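Local coordinates for protein phosphonate monoester hydrolase (Ruegeria pomeroyi, PDB 4UPK) that is a hydrolase of the sulfatase family, within the alkaline phosphatase clan, built on a mixed alpha/beta core with a smaller antiparallel sheet beside it, at residues Tyr94-Arg99 / Phe432-Ile437; Leu246-Pro251 / Leu314-Glu319; Pro278-Ala283 / Lys360-Asp365; Thr308-Tyr313 / Glu350-Arg355; Ala458-Arg463 / Arg507-His512. All blocks are in the same frame, centred on the assembly; numbering follows the deposited sequence.

In the fold
All five contacts are largely buried, but they lie in different parts of the fold. Contacts 2 and 4 share the long helix 303-333, which meets two loops; contact 2 has no hydrogen bond between its segments and is mostly van der Waals, whereas contact 4 adds an arginine to its leucine packing. Contacts 1 and 5 both reach the four-stranded antiparallel sheet, through the neighbouring strands 431-436 and 458-463, and both touch the second subunit: contact 1 relies on a carboxylate at a helix start, contact 5 on a methionine. Contact 3, rich in aromatic rings, lies between these groups, touching contacts 1, 4 and 5 and joined to contact 5 by the Asp365-Arg463 salt bridge.

Contact 1 of 5, residues Tyr94-Arg99 / Phe432-Ile437; sequences YAMNHR and FSELDI
Glu434 OE2 is held twice at the start of helix 95-98. It accepts the backbone N-H of Met96, with Met96 N and Glu434 OE2 3.0 Å apart, and a hydrogen from a water that lies 2.8 Å from Glu434 OE2 and itself accepts from Ala95 N. The Met96 N-H comes from the syn side of the carboxylate, not far from its plane, although the bond is bent, with an N-H...O angle of 136°. Tyr94 is the N-cap residue, and through Met96 N and the water on Ala95 N the carboxylate meets the first N-H groups of the helix, likely favouring its charged form. Glu434 belongs to strand 431-436, at one border of the four-stranded antiparallel sheet that follows the main core in sulfatase-type folds. Met96 crosses this carboxylate at about a right angle, its CB 3.4 Å from Glu434 OE1. With Met96 CG set between the backbone N and the carbonyl carbon (chi1 59°), the extended chain carries SD beside the Phe432 ring as a Met-aromatic contact, and Met96 CE lies 4.1 Å from Phe432 CE2. The same ring makes a T-shaped pair with Tyr94, its edge toward the tyrosine face and the planes 88° apart; Phe432 CD2 is 3.8 Å from Tyr94 CE1. Glu390 ties the two partners together from outside, taking hydrogen bonds from Tyr94 OH and from the backbone N of Phe432.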
# COMPACT_ATOMS: atom_id res chain seq x y z
N TYR A 94 5.19 0.19 24.51
CA TYR A 94 6.47 0.59 25.08
C TYR A 94 7.36 1.08 23.90
O TYR A 94 7.14 0.66 22.77
CB TYR A 94 7.15 -0.62 25.76
CG TYR A 94 6.47 -1.07 27.04
CD1 TYR A 94 6.53 -0.29 28.19
CD2 TYR A 94 5.87 -2.32 27.14
CE1 TYR A 94 5.95 -0.71 29.39
CE2 TYR A 94 5.26 -2.75 28.31
CZ TYR A 94 5.31 -1.94 29.44
OH TYR A 94 4.68 -2.36 30.59
N ALA A 95 8.31 1.98 24.17
CA ALA A 95 9.25 2.50 23.20
C ALA A 95 10.03 1.35 22.54
O ALA A 95 10.42 1.51 21.38
CB ALA A 95 10.21 3.48 23.87
N MET A 96 10.27 0.19 23.26
CA MET A 96 10.97 -1.00 22.73
C MET A 96 10.17 -1.64 21.59
O MET A 96 10.73 -2.32 20.75
CB MET A 96 11.36 -2.03 23.83
CG MET A 96 10.21 -2.59 24.64
SD MET A 96 10.81 -3.61 26.01
CE MET A 96 9.27 -4.01 26.80
N ASN A 97 8.87 -1.36 21.55
CA ASN A 97 7.97 -1.86 20.53
C ASN A 97 7.66 -0.82 19.44
O ASN A 97 7.79 -1.13 18.24
CB ASN A 97 6.71 -2.44 21.18
CG ASN A 97 7.01 -3.72 21.91
OD1 ASN A 97 7.92 -4.46 21.56
ND2 ASN A 97 6.26 -4.02 22.95
N HIS A 98 7.27 0.42 19.85
CA HIS A 98 6.91 1.44 18.84
C HIS A 98 8.13 1.98 18.06
O HIS A 98 8.02 2.38 16.90
CB HIS A 98 5.98 2.52 19.41
CG HIS A 98 6.57 3.45 20.44
ND1 HIS A 98 7.68 4.21 20.17
CD2 HIS A 98 6.07 3.82 21.64
CE1 HIS A 98 7.84 5.00 21.22
NE2 HIS A 98 6.90 4.80 22.13
N ARG A 99 9.30 1.95 18.73
CA ARG A 99 10.63 2.30 18.22
C ARG A 99 10.90 3.77 17.83
O ARG A 99 11.95 4.07 17.28
CB ARG A 99 11.20 1.23 17.24
CG ARG A 99 11.42 -0.16 17.89
CD ARG A 99 12.53 -0.23 18.96
NE ARG A 99 13.86 0.01 18.38
CZ ARG A 99 14.87 0.56 19.01
NH1 ARG A 99 14.76 0.92 20.28
NH2 ARG A 99 16.03 0.72 18.39
N PHE A 432 7.60 0.29 34.41
CA PHE A 432 8.75 0.22 33.53
C PHE A 432 8.86 1.47 32.61
O PHE A 432 7.89 1.84 31.94
CB PHE A 432 8.63 -1.09 32.70
CG PHE A 432 9.74 -1.34 31.72
CD1 PHE A 432 10.91 -1.99 32.11
CD2 PHE A 432 9.60 -0.98 30.38
CE1 PHE A 432 11.91 -2.26 31.20
CE2 PHE A 432 10.60 -1.25 29.47
CZ PHE A 432 11.76 -1.87 29.89
N SER A 433 10.06 2.06 32.56
CA SER A 433 10.35 3.21 31.70
C SER A 433 11.62 3.00 30.90
O SER A 433 12.48 2.24 31.30
CB SER A 433 10.45 4.51 32.52
OG SER A 433 9.26 4.73 33.24
N GLU A 434 11.73 3.66 29.76
CA GLU A 434 12.88 3.59 28.87
C GLU A 434 13.35 4.99 28.44
O GLU A 434 12.57 5.94 28.39
CB GLU A 434 12.55 2.77 27.61
CG GLU A 434 12.35 1.29 27.84
CD GLU A 434 12.05 0.53 26.57
OE1 GLU A 434 13.00 0.20 25.83
OE2 GLU A 434 10.85 0.42 26.23
N LEU A 435 14.63 5.09 28.09
CA LEU A 435 15.23 6.33 27.60
C LEU A 435 16.28 5.96 26.59
O LEU A 435 16.75 4.82 26.59
CB LEU A 435 15.84 7.14 28.78
CG LEU A 435 16.22 8.61 28.54
CD1 LEU A 435 15.00 9.52 28.52
CD2 LEU A 435 17.18 9.10 29.63
N ASP A 436 16.59 6.87 25.67
CA ASP A 436 17.64 6.64 24.70
C ASP A 436 18.56 7.83 24.77
O ASP A 436 18.12 8.97 24.56
CB ASP A 436 17.11 6.40 23.26
CG ASP A 436 18.20 5.86 22.35
OD1 ASP A 436 19.14 6.60 22.04
OD2 ASP A 436 18.16 4.65 22.04
N ILE A 437 19.84 7.57 25.16
CA ILE A 437 20.90 8.56 25.34
C ILE A 437 21.89 8.63 24.16
O ILE A 437 23.04 9.04 24.34
CB ILE A 437 21.55 8.52 26.77
CG1 ILE A 437 22.23 7.18 27.07
CG2 ILE A 437 20.53 8.92 27.84
CD1 ILE A 437 23.14 7.19 28.19
O HOH W 1 8.72 2.02 27.23
O HOH W 2 16.37 2.51 22.20

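Contact 2 of 5, residues Leu246-Pro251 / Leu314-Glu319; sequences LVAPAP and LGLATE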
# COMPACT_ATOMS: atom_id res chain seq x y z
N LEU A 246 10.49 29.55 29.89
CA LEU A 246 9.71 29.96 31.05
C LEU A 246 9.44 31.46 31.10
O LEU A 246 10.34 32.26 31.34
CB LEU A 246 10.31 29.44 32.37
CG LEU A 246 10.31 27.92 32.58
CD1 LEU A 246 11.04 27.57 33.87
CD2 LEU A 246 8.88 27.35 32.62
N VAL A 247 8.19 31.82 30.83
CA VAL A 247 7.65 33.17 30.87
C VAL A 247 6.16 33.03 31.13
O VAL A 247 5.52 32.16 30.55
CB VAL A 247 8.02 34.04 29.61
CG1 VAL A 247 7.37 33.54 28.31
CG2 VAL A 247 7.73 35.52 29.86
N ALA A 248 5.61 33.88 32.02
CA ALA A 248 4.19 33.86 32.36
C ALA A 248 3.58 35.24 32.19
O ALA A 248 4.24 36.23 32.54
CB ALA A 248 3.97 33.34 33.78
N PRO A 249 2.35 35.36 31.62
CA PRO A 249 1.74 36.69 31.51
C PRO A 249 1.26 37.21 32.88
O PRO A 249 1.02 36.41 33.79
CB PRO A 249 0.59 36.44 30.54
CG PRO A 249 0.16 35.05 30.83
CD PRO A 249 1.42 34.30 31.15
N ALA A 250 1.19 38.55 33.05
CA ALA A 250 0.73 39.19 34.29
C ALA A 250 -0.71 38.70 34.62
O ALA A 250 -1.53 38.62 33.70
CB ALA A 250 0.74 40.71 34.15
N PRO A 251 -1.04 38.26 35.87
CA PRO A 251 -0.26 38.34 37.11
C PRO A 251 0.53 37.09 37.51
O PRO A 251 1.15 37.07 38.59
CB PRO A 251 -1.35 38.62 38.15
CG PRO A 251 -2.50 37.79 37.66
CD PRO A 251 -2.43 37.83 36.15
N LEU A 314 5.23 27.20 38.24
CA LEU A 314 4.02 27.03 39.04
C LEU A 314 2.92 28.01 38.63
O LEU A 314 1.75 27.64 38.63
CB LEU A 314 4.32 27.12 40.55
CG LEU A 314 5.26 26.07 41.17
CD1 LEU A 314 5.60 26.44 42.60
CD2 LEU A 314 4.66 24.66 41.10
N GLY A 315 3.30 29.23 38.24
CA GLY A 315 2.36 30.26 37.77
C GLY A 315 1.69 29.90 36.45
O GLY A 315 0.49 30.11 36.30
N LEU A 316 2.44 29.25 35.53
CA LEU A 316 1.96 28.73 34.23
C LEU A 316 1.01 27.55 34.42
O LEU A 316 0.03 27.44 33.67
CB LEU A 316 3.12 28.35 33.30
CG LEU A 316 3.93 29.50 32.70
CD1 LEU A 316 5.25 28.97 32.09
CD2 LEU A 316 3.12 30.26 31.68
N ALA A 317 1.28 26.68 35.42
CA ALA A 317 0.41 25.54 35.80
C ALA A 317 -0.93 26.09 36.34
O ALA A 317 -1.98 25.60 35.93
CB ALA A 317 1.09 24.68 36.84
N THR A 318 -0.91 27.14 37.18
CA THR A 318 -2.13 27.80 37.68
C THR A 318 -2.96 28.39 36.48
O THR A 318 -4.16 28.21 36.44
CB THR A 318 -1.79 28.76 38.85
OG1 THR A 318 -1.40 27.96 39.97
CG2 THR A 318 -2.98 29.66 39.28
N GLU A 319 -2.29 29.03 35.49
CA GLU A 319 -2.98 29.56 34.32
C GLU A 319 -3.59 28.43 33.46
O GLU A 319 -4.70 28.58 32.96
CB GLU A 319 -2.07 30.48 33.50
CG GLU A 319 -2.82 31.21 32.37
CD GLU A 319 -1.93 31.79 31.29
OE1 GLU A 319 -0.76 31.36 31.20
OE2 GLU A 319 -2.38 32.70 30.56
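Leu316 stands on the long helix 303-333 of the alpha/beta core, where the loop following strand 234-239 runs over it in an extended course. Its CG lies anti to the carbonyl carbon and beside the backbone N (chi1 -72°), and from there both methyls fork around the carbonyl oxygen of Val247: Leu316 CD2 is 3.3 Å from Val247 O and Leu316 CD1 3.6 Å from the same oxygen. CD2 also fills the angle beside Ala248, at 3.8 Å from Ala248 CB, while CD1 turns the other way along the loop and meets Leu246 CD2 at 4.0 Å. Gly315, one residue earlier, presents no side chain to Ala248. One turn after Gly315, Glu319 and Pro249 reach toward each other tip to tip, with Glu319 OE2 3.5 Å from Pro249 CG and Glu319 OE1 3.7 Å from Pro249 CD. This is a van der Waals meeting of the carboxylate with the proline ring; the polar need of OE2 is met by Ser212 OG. No hydrogen bond joins the two segments directly. The loop is instead held through its backbone, Leu246 pairing with Phe292 and Ala248 with Ala205. Leu246 also packs against Leu309 and Val312 of the helix, one to two turns before Leu316, so the loop follows several turns of helix 303-333 on its way from strand 234-239 to helix 270-275.

Contact 3 of 5, residues Pro278-Ala283 / Lys360-Asp365; sequences PFFGPA and KMTVYD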
# COMPACT_ATOMS: atom_id res chain seq x y z
N PRO A 278 28.23 7.99 36.90
CA PRO A 278 28.76 8.88 35.84
C PRO A 278 27.75 9.45 34.84
O PRO A 278 28.06 10.47 34.23
CB PRO A 278 29.78 7.99 35.13
CG PRO A 278 30.16 6.98 36.12
CD PRO A 278 28.92 6.68 36.87
N PHE A 279 26.59 8.79 34.65
CA PHE A 279 25.47 9.19 33.77
C PHE A 279 25.00 10.63 34.05
O PHE A 279 24.57 11.33 33.13
CB PHE A 279 24.28 8.21 33.97
CG PHE A 279 22.94 8.68 33.44
CD1 PHE A 279 22.08 9.45 34.22
CD2 PHE A 279 22.55 8.40 32.13
CE1 PHE A 279 20.87 9.92 33.72
CE2 PHE A 279 21.34 8.88 31.62
CZ PHE A 279 20.50 9.62 32.42
N PHE A 280 25.05 11.04 35.34
CA PHE A 280 24.61 12.34 35.87
C PHE A 280 25.51 13.51 35.55
O PHE A 280 25.08 14.66 35.69
CB PHE A 280 24.26 12.24 37.36
CG PHE A 280 23.13 11.28 37.63
CD1 PHE A 280 21.86 11.51 37.10
CD2 PHE A 280 23.34 10.14 38.39
CE1 PHE A 280 20.83 10.60 37.32
CE2 PHE A 280 22.29 9.26 38.65
CZ PHE A 280 21.06 9.47 38.09
N GLY A 281 26.73 13.21 35.11
CA GLY A 281 27.69 14.19 34.62
C GLY A 281 27.06 14.84 33.41
O GLY A 281 26.59 15.98 33.51
N PRO A 282 26.90 14.08 32.28
CA PRO A 282 26.20 14.63 31.10
C PRO A 282 24.74 15.02 31.35
O PRO A 282 24.27 15.97 30.75
CB PRO A 282 26.31 13.49 30.08
CG PRO A 282 27.52 12.69 30.51
CD PRO A 282 27.41 12.72 32.00
N ALA A 283 24.04 14.30 32.25
CA ALA A 283 22.65 14.55 32.61
C ALA A 283 22.43 15.88 33.34
O ALA A 283 21.43 16.54 33.06
CB ALA A 283 22.08 13.37 33.39
N LYS A 360 13.80 16.41 31.47
CA LYS A 360 13.39 15.02 31.66
C LYS A 360 14.37 13.97 31.08
O LYS A 360 14.03 12.79 31.09
CB LYS A 360 11.93 14.83 31.20
CG LYS A 360 11.64 15.16 29.74
CD LYS A 360 11.53 16.63 29.47
CE LYS A 360 11.11 16.85 28.06
NZ LYS A 360 11.47 18.21 27.62
N MET A 361 15.58 14.38 30.61
CA MET A 361 16.61 13.46 30.09
C MET A 361 17.47 12.93 31.27
O MET A 361 18.64 13.27 31.42
CB MET A 361 17.48 14.09 28.98
CG MET A 361 16.77 14.17 27.63
SD MET A 361 16.34 12.60 26.81
CE MET A 361 17.98 11.99 26.40
N THR A 362 16.82 12.12 32.12
CA THR A 362 17.37 11.51 33.33
C THR A 362 16.59 10.24 33.69
O THR A 362 15.69 9.84 32.94
CB THR A 362 17.48 12.55 34.48
OG1 THR A 362 18.20 11.97 35.55
CG2 THR A 362 16.13 13.05 34.96
N VAL A 363 16.92 9.63 34.85
CA VAL A 363 16.35 8.37 35.33
C VAL A 363 15.55 8.52 36.64
O VAL A 363 14.97 7.54 37.10
CB VAL A 363 17.42 7.24 35.42
CG1 VAL A 363 18.04 6.96 34.06
CG2 VAL A 363 18.51 7.58 36.46
N TYR A 364 15.55 9.73 37.25
CA TYR A 364 14.80 9.97 38.49
C TYR A 364 13.31 10.10 38.23
O TYR A 364 12.90 10.59 37.16
CB TYR A 364 15.36 11.16 39.30
CG TYR A 364 16.76 10.95 39.83
CD1 TYR A 364 17.08 9.81 40.57
CD2 TYR A 364 17.76 11.88 39.59
CE1 TYR A 364 18.37 9.61 41.06
CE2 TYR A 364 19.05 11.70 40.10
CZ TYR A 364 19.35 10.56 40.83
OH TYR A 364 20.62 10.37 41.31
N ASP A 365 12.50 9.65 39.21
CA ASP A 365 11.04 9.61 39.17
C ASP A 365 10.34 10.90 38.77
O ASP A 365 9.36 10.84 38.02
CB ASP A 365 10.45 9.03 40.48
CG ASP A 365 10.70 7.54 40.69
OD1 ASP A 365 11.11 6.85 39.71
OD2 ASP A 365 10.44 7.04 41.80
O HOH W 3 19.53 15.82 31.64
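The rings of Phe280 and Tyr364 lie almost exactly parallel, their planes 2° apart, but are slid so far that they barely overlap: the centroids are 4.7 Å apart. Tyr364 OH comes over one face of Phe280, 3.3 Å from Phe280 CE2, and Phe279 CD1 lies over the opposite face, toward its rim. At the edge, near the ring plane, Thr362 OG1 is 3.5 Å from Phe280 CE1. It is brought there because OG1 lies anti to the backbone N (chi1 -172°). Val363 splits its methyls between the two phenylalanines, with CG2 3.6 Å from Phe280 CZ and CG1 4.0 Å from Phe279 CZ. Met361, the centre of an inverse gamma turn, offers its carbonyl O to a water 2.7 Å away that also lies next to Ala283 O. In the next shell Trp446 stacks on Phe279, Arg355 makes a cation-pi contact with Tyr364, and Met479 touches Phe279, Phe280 and Val363. The offset aromatic pair thus joins segment 278-283 to the loop between core strands 340-346 and 372-375, where that loop meets the four-stranded antiparallel sheet.

Contact 4 of 5, residues Thr308-Tyr313 / Glu350-Arg355; sequences TLRAVY and EMLGDR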
# COMPACT_ATOMS: atom_id res chain seq x y z
N THR A 308 13.15 31.31 41.06
CA THR A 308 12.41 32.20 40.17
C THR A 308 11.77 31.40 39.04
O THR A 308 10.57 31.53 38.81
CB THR A 308 13.28 33.39 39.72
OG1 THR A 308 13.73 34.08 40.89
CG2 THR A 308 12.53 34.35 38.85
N LEU A 309 12.56 30.52 38.40
CA LEU A 309 12.13 29.61 37.35
C LEU A 309 11.03 28.70 37.88
O LEU A 309 10.04 28.48 37.19
CB LEU A 309 13.33 28.77 36.89
CG LEU A 309 14.05 29.24 35.63
CD1 LEU A 309 14.88 30.49 35.89
CD2 LEU A 309 14.91 28.15 35.06
N ARG A 310 11.21 28.19 39.12
CA ARG A 310 10.27 27.33 39.84
C ARG A 310 8.94 28.06 40.10
O ARG A 310 7.89 27.47 39.84
CB ARG A 310 10.93 26.81 41.14
CG ARG A 310 11.87 25.65 40.88
CD ARG A 310 12.82 25.30 42.02
NE ARG A 310 12.14 24.79 43.22
CZ ARG A 310 11.82 23.51 43.43
NH1 ARG A 310 12.09 22.59 42.51
NH2 ARG A 310 11.21 23.14 44.56
N ALA A 311 8.99 29.35 40.51
CA ALA A 311 7.81 30.20 40.72
C ALA A 311 7.07 30.49 39.39
O ALA A 311 5.83 30.51 39.38
CB ALA A 311 8.19 31.50 41.41
N VAL A 312 7.82 30.73 38.28
CA VAL A 312 7.27 31.00 36.94
C VAL A 312 6.53 29.76 36.42
O VAL A 312 5.41 29.89 35.94
CB VAL A 312 8.35 31.55 35.95
CG1 VAL A 312 7.82 31.58 34.51
CG2 VAL A 312 8.84 32.94 36.40
N TYR A 313 7.16 28.57 36.56
CA TYR A 313 6.62 27.26 36.19
C TYR A 313 5.28 26.99 36.90
O TYR A 313 4.32 26.59 36.24
CB TYR A 313 7.65 26.16 36.55
CG TYR A 313 7.14 24.74 36.41
CD1 TYR A 313 6.52 24.09 37.47
CD2 TYR A 313 7.34 24.02 35.24
CE1 TYR A 313 6.07 22.77 37.36
CE2 TYR A 313 6.90 22.70 35.11
CZ TYR A 313 6.27 22.08 36.18
OH TYR A 313 5.83 20.78 36.07
N GLU A 350 9.26 16.89 35.00
CA GLU A 350 10.23 17.97 34.92
C GLU A 350 11.05 17.91 36.20
O GLU A 350 10.44 17.91 37.26
CB GLU A 350 9.44 19.31 34.86
CG GLU A 350 10.25 20.59 34.92
CD GLU A 350 11.51 20.62 34.07
OE1 GLU A 350 11.38 20.45 32.84
OE2 GLU A 350 12.62 20.69 34.64
N MET A 351 12.40 17.86 36.10
CA MET A 351 13.27 17.84 37.30
C MET A 351 13.15 19.10 38.14
O MET A 351 13.10 19.02 39.37
CB MET A 351 14.72 17.53 36.95
CG MET A 351 14.91 16.10 36.49
SD MET A 351 14.30 14.82 37.62
CE MET A 351 15.48 14.99 39.02
N LEU A 352 13.05 20.27 37.48
CA LEU A 352 12.84 21.58 38.09
C LEU A 352 13.92 21.97 39.13
O LEU A 352 13.63 22.59 40.16
CB LEU A 352 11.41 21.65 38.66
CG LEU A 352 10.72 22.99 38.62
CD1 LEU A 352 10.32 23.36 37.21
CD2 LEU A 352 9.51 22.99 39.55
N GLY A 353 15.17 21.61 38.83
CA GLY A 353 16.29 21.92 39.70
C GLY A 353 16.65 20.78 40.63
O GLY A 353 17.73 20.79 41.22
N ASP A 354 15.72 19.80 40.78
CA ASP A 354 15.94 18.63 41.62
C ASP A 354 17.16 17.89 41.10
O ASP A 354 17.28 17.71 39.88
CB ASP A 354 14.71 17.68 41.62
CG ASP A 354 13.55 18.10 42.50
OD1 ASP A 354 13.62 19.20 43.09
OD2 ASP A 354 12.56 17.34 42.59
N ARG A 355 18.08 17.51 42.02
CA ARG A 355 19.30 16.74 41.74
C ARG A 355 20.25 17.47 40.76
O ARG A 355 20.92 16.82 39.94
CB ARG A 355 18.97 15.30 41.25
CG ARG A 355 17.86 14.59 42.03
CD ARG A 355 18.14 14.54 43.53
NE ARG A 355 19.40 13.85 43.82
CZ ARG A 355 19.52 12.53 43.97
NH1 ARG A 355 18.45 11.75 43.91
NH2 ARG A 355 20.71 12.00 44.21
O HOH W 4 11.31 20.35 44.00
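A bend at chi3 (66°) turns NE of Arg310 away from the extended course of CB, CG and CD, and the guanidinium ends beside the backbone of the facing loop, while Tyr313, one turn on along helix 303-333, has its CG anti to the backbone N (chi1 171°) and presents a ring face to Leu352. The leucine sits between these two side chains. Arg310 NH1 donates to Leu352 O at 2.8 Å with an N-H...O angle of 155°; the oxygen lies close to the guanidinium plane, while the donor stands tilted from the plane of the carbonyl. Leu352 CG packs on the aliphatic part of the same arginine, 3.7 Å from Arg310 CG. The CD1 methyl of Leu352 makes a CH-pi contact with Tyr313, lying over the ring, 3.7 Å from its centroid and offset toward the rim. Asp354 is farther off: its salt bridge with Arg310 is long, OD1 to NH1 3.8 Å, and a water fills in by accepting from Arg310 NH1 and donating to Asp354 OD1. Each charge has a second partner, Pro262 O for Arg310 NH2 and Arg45 for Asp354 OD2. Glu350, whose CG is 4.0 Å from Tyr313 CE2, folds back so that its OE2 accepts from Leu352 N at 2.9 Å and also from Gly359 N. The segment forms a type I' beta turn from Met351 to Asp354, closed by Asp354 N to Met351 O and carrying Leu352 and Gly353 at positive phi, in the loop after core strand 340-346.

Contact 5 of 5, residues Ala458-Arg463 / Arg507-His512; sequences AVAILR and RQMLRH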
# COMPACT_ATOMS: atom_id res chain seq x y z
N ALA A 458 20.11 2.84 24.68
CA ALA A 458 18.98 2.49 25.54
C ALA A 458 19.26 2.34 27.03
O ALA A 458 20.25 1.74 27.46
CB ALA A 458 18.25 1.27 25.02
N VAL A 459 18.36 2.93 27.82
CA VAL A 459 18.34 2.90 29.28
C VAL A 459 16.96 2.33 29.65
O VAL A 459 15.98 2.59 28.94
CB VAL A 459 18.56 4.30 29.91
CG1 VAL A 459 18.86 4.17 31.39
CG2 VAL A 459 19.68 5.08 29.21
N ALA A 460 16.90 1.52 30.71
CA ALA A 460 15.67 0.94 31.21
C ALA A 460 15.59 1.12 32.72
O ALA A 460 16.62 1.07 33.41
CB ALA A 460 15.58 -0.52 30.84
N ILE A 461 14.36 1.44 33.22
CA ILE A 461 14.05 1.68 34.65
C ILE A 461 12.93 0.72 35.10
O ILE A 461 11.91 0.62 34.43
CB ILE A 461 13.67 3.18 34.91
CG1 ILE A 461 14.74 4.19 34.37
CG2 ILE A 461 13.34 3.43 36.40
CD1 ILE A 461 14.19 5.47 33.82
N LEU A 462 13.12 0.03 36.24
CA LEU A 462 12.10 -0.84 36.82
C LEU A 462 11.80 -0.36 38.25
O LEU A 462 12.69 -0.35 39.08
CB LEU A 462 12.49 -2.34 36.79
CG LEU A 462 11.37 -3.32 37.19
CD1 LEU A 462 11.33 -4.51 36.27
CD2 LEU A 462 11.52 -3.78 38.64
N ARG A 463 10.56 0.06 38.51
CA ARG A 463 10.14 0.57 39.81
C ARG A 463 9.36 -0.49 40.55
O ARG A 463 8.21 -0.75 40.23
CB ARG A 463 9.32 1.87 39.71
CG ARG A 463 10.08 3.01 39.04
CD ARG A 463 9.20 4.19 38.79
NE ARG A 463 9.82 5.09 37.82
CZ ARG A 463 9.62 5.04 36.51
NH1 ARG A 463 8.76 4.16 36.00
NH2 ARG A 463 10.25 5.88 35.70
N ARG A 507 16.67 -9.71 36.65
CA ARG A 507 15.99 -10.86 36.01
C ARG A 507 14.54 -10.49 35.75
O ARG A 507 14.00 -10.80 34.68
CB ARG A 507 16.13 -12.15 36.84
CG ARG A 507 15.45 -13.39 36.21
CD ARG A 507 16.22 -14.70 36.39
NE ARG A 507 17.10 -14.67 37.55
CZ ARG A 507 18.42 -14.80 37.48
NH1 ARG A 507 19.01 -15.06 36.32
NH2 ARG A 507 19.15 -14.69 38.58
N GLN A 508 13.93 -9.78 36.70
CA GLN A 508 12.57 -9.24 36.59
C GLN A 508 12.49 -8.26 35.39
O GLN A 508 11.52 -8.30 34.64
CB GLN A 508 12.16 -8.56 37.90
CG GLN A 508 10.70 -8.18 37.98
CD GLN A 508 10.21 -8.10 39.40
OE1 GLN A 508 10.95 -7.74 40.33
NE2 GLN A 508 8.94 -8.41 39.58
N MET A 509 13.53 -7.43 35.20
CA MET A 509 13.65 -6.50 34.06
C MET A 509 13.84 -7.25 32.75
O MET A 509 13.24 -6.86 31.74
CB MET A 509 14.78 -5.48 34.28
CG MET A 509 14.88 -4.46 33.15
SD MET A 509 16.24 -3.29 33.28
CE MET A 509 15.46 -2.03 34.34
N LEU A 510 14.70 -8.30 32.75
CA LEU A 510 14.96 -9.16 31.60
C LEU A 510 13.65 -9.82 31.16
O LEU A 510 13.28 -9.74 29.99
CB LEU A 510 16.04 -10.24 31.92
CG LEU A 510 16.34 -11.28 30.82
CD1 LEU A 510 17.08 -10.64 29.63
CD2 LEU A 510 17.16 -12.41 31.33
N ARG A 511 12.92 -10.41 32.12
CA ARG A 511 11.63 -11.06 31.86
C ARG A 511 10.58 -10.09 31.29
O ARG A 511 9.84 -10.50 30.41
CB ARG A 511 11.07 -11.73 33.12
CG ARG A 511 11.82 -12.99 33.51
CD ARG A 511 10.97 -13.84 34.44
NE ARG A 511 11.54 -15.17 34.66
CZ ARG A 511 11.96 -15.61 35.84
NH1 ARG A 511 11.83 -14.86 36.93
NH2 ARG A 511 12.46 -16.84 35.96
N HIS A 512 10.54 -8.83 31.77
CA HIS A 512 9.61 -7.81 31.28
C HIS A 512 9.80 -7.56 29.78
O HIS A 512 8.82 -7.49 29.05
CB HIS A 512 9.71 -6.50 32.09
CG HIS A 512 8.76 -5.44 31.59
ND1 HIS A 512 7.44 -5.41 31.99
CD2 HIS A 512 8.95 -4.46 30.67
CE1 HIS A 512 6.88 -4.41 31.33
NE2 HIS A 512 7.75 -3.81 30.53
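Met509 makes the close part of this contact, pressing its sulfur and methyl against the strand backbone, Ala460 CB and Leu462 CB. Its CG lies anti to the backbone N, and the chain stays extended until a bend at chi3 (-85°) turns CE in against the backbone of strand 458-463. There Met509 CE is 3.4 Å from Ala460 O and 3.7 Å from Leu462 N, while Met509 SD rests 3.7 Å from Ala460 CB. Leu462 answers from the strand: its CB is 3.9 Å from Met509 CE, and its CD1 reaches the helix backbone, 3.8 Å from Met509 CA. Ala460 and Leu462, two residues apart, both send their CB toward the helix, as alternate residues of a strand do. Helix 499-515 lies in this way across one face of the four-stranded antiparallel sheet, with the short axes 9.3 Å apart and at 113° to each other; Val363 packs on the other-facing residues Val459 and Ile461. Toward solvent the fit is looser. Gln508 is partly exposed and meets Leu462 CD1 with its backbone C and with CG, the latter 4.1 Å away. Arg507 and Arg511, farther round the helix, turn to the second subunit, where Arg507 makes a salt bridge with Glu471 of that subunit and Arg511 bonds to its Phe472 and Leu476 carbonyls.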